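Local coordinates for protein dihydroxyacetone kinase (Citrobacter freundii, PDB 1UN8) that phosphorylates dihydroxyacetone with ATP and a divalent metal cation, yielding dihydroxyacetone phosphate and ADP in the oxidative route of glycerol fermentation, at residues 40-45 against 74-79; 210-215 against 225-230. All coordinates share one frame; numbering follows the deposited sequence.

Interaction 1 of 2, residues 40-45 against 74-79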
loop_
_atom_site.group_PDB
_atom_site.type_symbol
_atom_site.label_atom_id
_atom_site.label_comp_id
_atom_site.label_asym_id
_atom_site.label_seq_id
_atom_site.Cartn_x
_atom_site.Cartn_y
_atom_site.Cartn_z
ATOM N N ILE A 40 -3.403 1.751 -24.377
ATOM C CA ILE A 40 -1.969 1.968 -24.422
ATOM C C ILE A 40 -1.533 3.303 -23.842
ATOM O O ILE A 40 -2.109 4.349 -24.146
ATOM C CB ILE A 40 -1.457 1.918 -25.867
ATOM C CG1 ILE A 40 -1.979 0.654 -26.554
ATOM C CG2 ILE A 40 0.060 1.996 -25.870
ATOM C CD1 ILE A 40 -1.135 0.211 -27.763
ATOM N N VAL A 41 -0.512 3.261 -23.000
ATOM C CA VAL A 41 0.024 4.470 -22.410
ATOM C C VAL A 41 1.415 4.561 -22.970
ATOM O O VAL A 41 2.135 3.568 -23.017
ATOM C CB VAL A 41 0.130 4.400 -20.890
ATOM C CG1 VAL A 41 0.913 5.609 -20.370
ATOM C CG2 VAL A 41 -1.258 4.381 -20.286
ATOM N N VAL A 42 1.792 5.752 -23.406
ATOM C CA VAL A 42 3.106 5.939 -23.987
ATOM C C VAL A 42 3.761 7.188 -23.433
ATOM O O VAL A 42 3.083 8.059 -22.898
ATOM C CB VAL A 42 3.010 6.058 -25.516
ATOM C CG1 VAL A 42 2.562 7.460 -25.907
ATOM C CG2 VAL A 42 4.339 5.710 -26.131
ATOM N N ARG A 43 5.076 7.272 -23.559
ATOM C CA ARG A 43 5.802 8.429 -23.064
ATOM C C ARG A 43 5.782 9.565 -24.075
ATOM O O ARG A 43 5.718 9.328 -25.280
ATOM C CB ARG A 43 7.240 8.042 -22.743
ATOM C CG ARG A 43 7.932 7.314 -23.858
ATOM C CD ARG A 43 9.252 6.723 -23.394
ATOM N NE ARG A 43 10.256 7.744 -23.107
ATOM C CZ ARG A 43 11.535 7.485 -22.848
ATOM N NH1 ARG A 43 11.969 6.225 -22.838
ATOM N NH2 ARG A 43 12.385 8.480 -22.609
ATOM N N ARG A 44 5.820 10.796 -23.572
ATOM C CA ARG A 44 5.813 11.983 -24.420
ATOM C C ARG A 44 7.232 12.274 -24.914
ATOM O O ARG A 44 7.439 13.077 -25.820
ATOM C CB ARG A 44 5.239 13.163 -23.631
ATOM C CG ARG A 44 3.753 13.013 -23.350
ATOM C CD ARG A 44 3.409 13.381 -21.924
ATOM N NE ARG A 44 3.544 14.812 -21.666
ATOM C CZ ARG A 44 2.749 15.742 -22.187
ATOM N NH1 ARG A 44 1.760 15.391 -22.998
ATOM N NH2 ARG A 44 2.944 17.019 -21.895
ATOM N N ASP A 45 8.198 11.589 -24.312
ATOM C CA ASP A 45 9.610 11.714 -24.669
ATOM C C ASP A 45 9.935 10.819 -25.845
ATOM O O ASP A 45 11.074 10.386 -25.982
ATOM C CB ASP A 45 10.503 11.253 -23.515
ATOM C CG ASP A 45 10.472 12.189 -22.347
ATOM O OD1 ASP A 45 9.353 12.506 -21.881
ATOM O OD2 ASP A 45 11.569 12.599 -21.895
ATOM N N LEU A 74 10.655 1.698 -19.554
ATOM C CA LEU A 74 9.625 1.431 -20.545
ATOM C C LEU A 74 9.273 2.585 -21.467
ATOM O O LEU A 74 9.189 3.732 -21.036
ATOM C CB LEU A 74 8.367 0.926 -19.839
ATOM C CG LEU A 74 8.129 -0.588 -19.887
ATOM C CD1 LEU A 74 9.440 -1.351 -19.779
ATOM C CD2 LEU A 74 7.169 -0.972 -18.767
ATOM N N THR A 75 9.071 2.263 -22.745
ATOM C CA THR A 75 8.707 3.250 -23.758
ATOM C C THR A 75 7.195 3.343 -23.797
ATOM O O THR A 75 6.629 4.413 -23.982
ATOM C CB THR A 75 9.217 2.842 -25.156
ATOM O OG1 THR A 75 10.649 2.890 -25.174
ATOM C CG2 THR A 75 8.667 3.770 -26.225
ATOM N N ALA A 76 6.541 2.204 -23.612
ATOM C CA ALA A 76 5.090 2.142 -23.613
ATOM C C ALA A 76 4.660 0.889 -22.868
ATOM O O ALA A 76 5.466 -0.009 -22.637
ATOM C CB ALA A 76 4.573 2.105 -25.049
ATOM N N ALA A 77 3.386 0.834 -22.490
ATOM C CA ALA A 77 2.843 -0.323 -21.780
ATOM C C ALA A 77 1.474 -0.627 -22.368
ATOM O O ALA A 77 0.662 0.277 -22.574
ATOM C CB ALA A 77 2.729 -0.031 -20.264
ATOM N N VAL A 78 1.221 -1.899 -22.654
ATOM C CA VAL A 78 -0.061 -2.279 -23.221
ATOM C C VAL A 78 -0.864 -2.893 -22.077
ATOM O O VAL A 78 -0.504 -3.956 -21.558
ATOM C CB VAL A 78 0.123 -3.306 -24.355
ATOM C CG1 VAL A 78 -1.063 -3.255 -25.303
ATOM C CG2 VAL A 78 1.439 -3.047 -25.088
ATOM N N CYS A 79 -1.944 -2.208 -21.699
ATOM C CA CYS A 79 -2.803 -2.613 -20.591
ATOM C C CYS A 79 -4.054 -3.403 -20.961
ATOM O O CYS A 79 -4.951 -2.890 -21.646
ATOM C CB CYS A 79 -3.216 -1.376 -19.795
ATOM S SG CYS A 79 -1.827 -0.284 -19.381
#
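Val41 and Ala77 form the hydrogen-bonded pair at the middle of this antiparallel contact, in which strands 40-43 and 76-79 run at 173° with their axes 4.9 Å apart. Val41 N reaches Ala77 O at 3.2 Å, and Ala77 N returns to Val41 O at 3.1 Å, both bonds nearly straight at hydrogen. The register continues with Arg43 N to Thr75 O at 3.3 Å, a donor that approaches almost along the C=O axis. Ile40-Val78 and Val42-Ala76 are the non-hydrogen-bonded pairs, and their side chains share one face. There Val42 CG2, anti to the backbone N, lies 3.8 Å from Ala76 CB, while Ile40 CG1 meets Val78 CG1 at 4.2 Å; helix 88-98 packs on this face. Val41 and Ala77 turn to the other face and pack on Ile69. The Arg43 side chain turns toward the partner segment: chi1 of 51° sets CG between the backbone N and carbonyl carbon, 3.2 Å from Thr75 O, and CD passes beside Thr75 CA. Its guanidinium is paired through NH1 with Glu167, and Thr75 OG1 bonds to Val53 N. On its far side strand 40-43 pairs antiparallel with strand 29-32, and strand 76-80 pairs in parallel with strand 52-59, placing this contact inside the mixed, helix-flanked sheet of the DhaK domain. Val78 lies about 8 Å, side chain to side chain, from the substrate-binding Asp114.

Interaction 2 of 2, residues 210-215 against 225-230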
loop_
_atom_site.group_PDB
_atom_site.type_symbol
_atom_site.label_atom_id
_atom_site.label_comp_id
_atom_site.label_asym_id
_atom_site.label_seq_id
_atom_site.Cartn_x
_atom_site.Cartn_y
_atom_site.Cartn_z
ATOM N N PRO A 210 -6.261 -19.965 7.541
ATOM C CA PRO A 210 -6.173 -19.390 8.883
ATOM C C PRO A 210 -4.856 -19.663 9.594
ATOM O O PRO A 210 -4.413 -20.812 9.649
ATOM C CB PRO A 210 -7.363 -20.021 9.607
ATOM C CG PRO A 210 -8.257 -20.498 8.511
ATOM C CD PRO A 210 -7.352 -21.049 7.445
ATOM N N GLY A 211 -4.244 -18.629 10.149
ATOM C CA GLY A 211 -2.983 -18.755 10.866
ATOM C C GLY A 211 -1.811 -19.233 10.005
ATOM O O GLY A 211 -0.672 -19.302 10.478
ATOM N N HIS A 212 -2.087 -19.551 8.747
ATOM C CA HIS A 212 -1.048 -20.007 7.833
ATOM C C HIS A 212 -0.761 -19.065 6.691
ATOM O O HIS A 212 -1.405 -18.013 6.568
ATOM C CB HIS A 212 -1.429 -21.354 7.218
ATOM C CG HIS A 212 -1.792 -22.438 8.263
ATOM N ND1 HIS A 212 -0.888 -22.911 9.190
ATOM C CD2 HIS A 212 -2.950 -23.103 8.489
ATOM C CE1 HIS A 212 -1.473 -23.823 9.945
ATOM N NE2 HIS A 212 -2.724 -23.958 9.541
ATOM N N ALA A 213 0.208 -19.424 5.849
ATOM C CA ALA A 213 0.591 -18.573 4.721
ATOM C C ALA A 213 0.876 -19.374 3.461
ATOM O O ALA A 213 1.628 -20.346 3.488
ATOM C CB ALA A 213 1.817 -17.748 5.089
ATOM N N GLU A 214 0.285 -18.949 2.349
ATOM C CA GLU A 214 0.483 -19.644 1.087
ATOM C C GLU A 214 1.737 -19.158 0.349
ATOM O O GLU A 214 1.786 -18.044 -0.187
ATOM C CB GLU A 214 -0.746 -19.479 0.192
ATOM C CG GLU A 214 -0.614 -20.163 -1.154
ATOM C CD GLU A 214 -1.931 -20.246 -1.908
ATOM O OE1 GLU A 214 -1.887 -20.247 -3.161
ATOM O OE2 GLU A 214 -3.005 -20.329 -1.261
ATOM N N LEU A 215 2.758 -20.006 0.328
ATOM C CA LEU A 215 3.997 -19.674 -0.346
ATOM C C LEU A 215 3.812 -19.822 -1.852
ATOM O O LEU A 215 3.289 -20.836 -2.326
ATOM C CB LEU A 215 5.120 -20.600 0.128
ATOM C CG LEU A 215 6.480 -20.346 -0.511
ATOM C CD1 LEU A 215 6.988 -18.992 -0.063
ATOM C CD2 LEU A 215 7.461 -21.421 -0.099
ATOM N N ALA A 225 2.960 -22.773 -4.223
ATOM C CA ALA A 225 3.721 -24.015 -4.155
ATOM C C ALA A 225 3.522 -24.795 -2.851
ATOM O O ALA A 225 3.744 -26.004 -2.822
ATOM C CB ALA A 225 5.212 -23.727 -4.359
ATOM N N SER A 226 3.095 -24.118 -1.786
ATOM C CA SER A 226 2.912 -24.785 -0.507
ATOM C C SER A 226 2.239 -23.879 0.506
ATOM O O SER A 226 1.938 -22.726 0.201
ATOM C CB SER A 226 4.276 -25.228 0.018
ATOM O OG SER A 226 4.180 -25.746 1.327
ATOM N N VAL A 227 2.001 -24.406 1.709
ATOM C CA VAL A 227 1.372 -23.649 2.794
ATOM C C VAL A 227 2.258 -23.712 4.026
ATOM O O VAL A 227 2.610 -24.805 4.453
ATOM C CB VAL A 227 -0.007 -24.237 3.168
ATOM C CG1 VAL A 227 -0.562 -23.511 4.376
ATOM C CG2 VAL A 227 -0.969 -24.116 1.995
ATOM N N ILE A 228 2.630 -22.560 4.589
ATOM C CA ILE A 228 3.469 -22.521 5.794
ATOM C C ILE A 228 2.531 -22.515 7.001
ATOM O O ILE A 228 1.577 -21.737 7.037
ATOM C CB ILE A 228 4.353 -21.223 5.874
ATOM C CG1 ILE A 228 5.347 -21.098 4.711
ATOM C CG2 ILE A 228 5.159 -21.253 7.132
ATOM C CD1 ILE A 228 5.021 -21.923 3.515
ATOM N N ASP A 229 2.819 -23.364 7.989
ATOM C CA ASP A 229 1.989 -23.481 9.186
ATOM C C ASP A 229 2.089 -22.324 10.173
ATOM O O ASP A 229 1.717 -22.463 11.335
ATOM C CB ASP A 229 2.294 -24.801 9.914
ATOM C CG ASP A 229 3.640 -24.790 10.623
ATOM O OD1 ASP A 229 4.541 -24.034 10.202
ATOM O OD2 ASP A 229 3.803 -25.558 11.595
ATOM N N THR A 230 2.583 -21.180 9.718
ATOM C CA THR A 230 2.688 -20.020 10.593
ATOM C C THR A 230 2.721 -18.747 9.768
ATOM O O THR A 230 2.909 -18.797 8.549
ATOM C CB THR A 230 3.965 -20.074 11.454
ATOM O OG1 THR A 230 3.953 -18.987 12.386
ATOM C CG2 THR A 230 5.219 -19.979 10.581
#
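The His212 imidazole meets segment 225-230 with its edge: Asp229 C and Thr230 N lie in the ring plane, and Ile228 O and Asp229 CA sit near it. Val227 CG1 approaches the ring obliquely and packs at 3.7 Å from His212 CB. With chi1 at -53°, His212 CG is anti to its carbonyl carbon and beside the backbone N. The ND1 edge of the ring faces the backbone around Asp229. Asp229 CB comes within 3.8 Å of His212 ND1, yet OD1 of Asp229 remains 5.6 Å from that nitrogen, so the carboxylate makes no salt bridge with the ring.

Beyond the histidine the segments pair as antiparallel strands. Ala213 and Ile228 exchange two backbone hydrogen bonds, the one from Ile228 N to Ala213 O being 2.7 Å long and 173° at hydrogen. Leu215 N bonds to Ser226 O with the donor 35° out of the carbonyl plane. Leu215 O receives Ala225 N at 2.7 Å and, more weakly, Ser226 N at 3.3 Å; two residues facing one make this a classic beta bulge. On the face of Ala213, Leu215 and Ile228, Leu215 CB touches Ile228 CD1 at 3.6 Å. Glu214 points to the other face, where its carboxylate binds Gly224 N, Arg207 and His209.

Strand 226-228 is outermost within the chain, and strand 213-215 lies between it and strand 186-192. Helix 233-247 covers the largely apolar face, with Met240 against Leu215 and Leu239 against Ile228.

In the fold
Both contacts fall within the DhaK domain, in series along the chain, and each is an antiparallel pairing in a different mixed six-strand sheet. Their centres are about 38 Å apart and their nearest atoms about 25 Å, so they do not touch. Interaction 1 joins two inner strands of the sheet that also carries strand 52-59, which ends in the substrate-binding Gly58 and Ser59. Interaction 2 is a hairpin at the edge of the other sheet within this chain, and the loop between its strands contains His220, which forms the covalent hemiaminal with substrate. The strands and loops around the two sheets thus appear to supply separate parts of the dihydroxyacetone site, whereas ATP is bound by the C-terminal helical barrel.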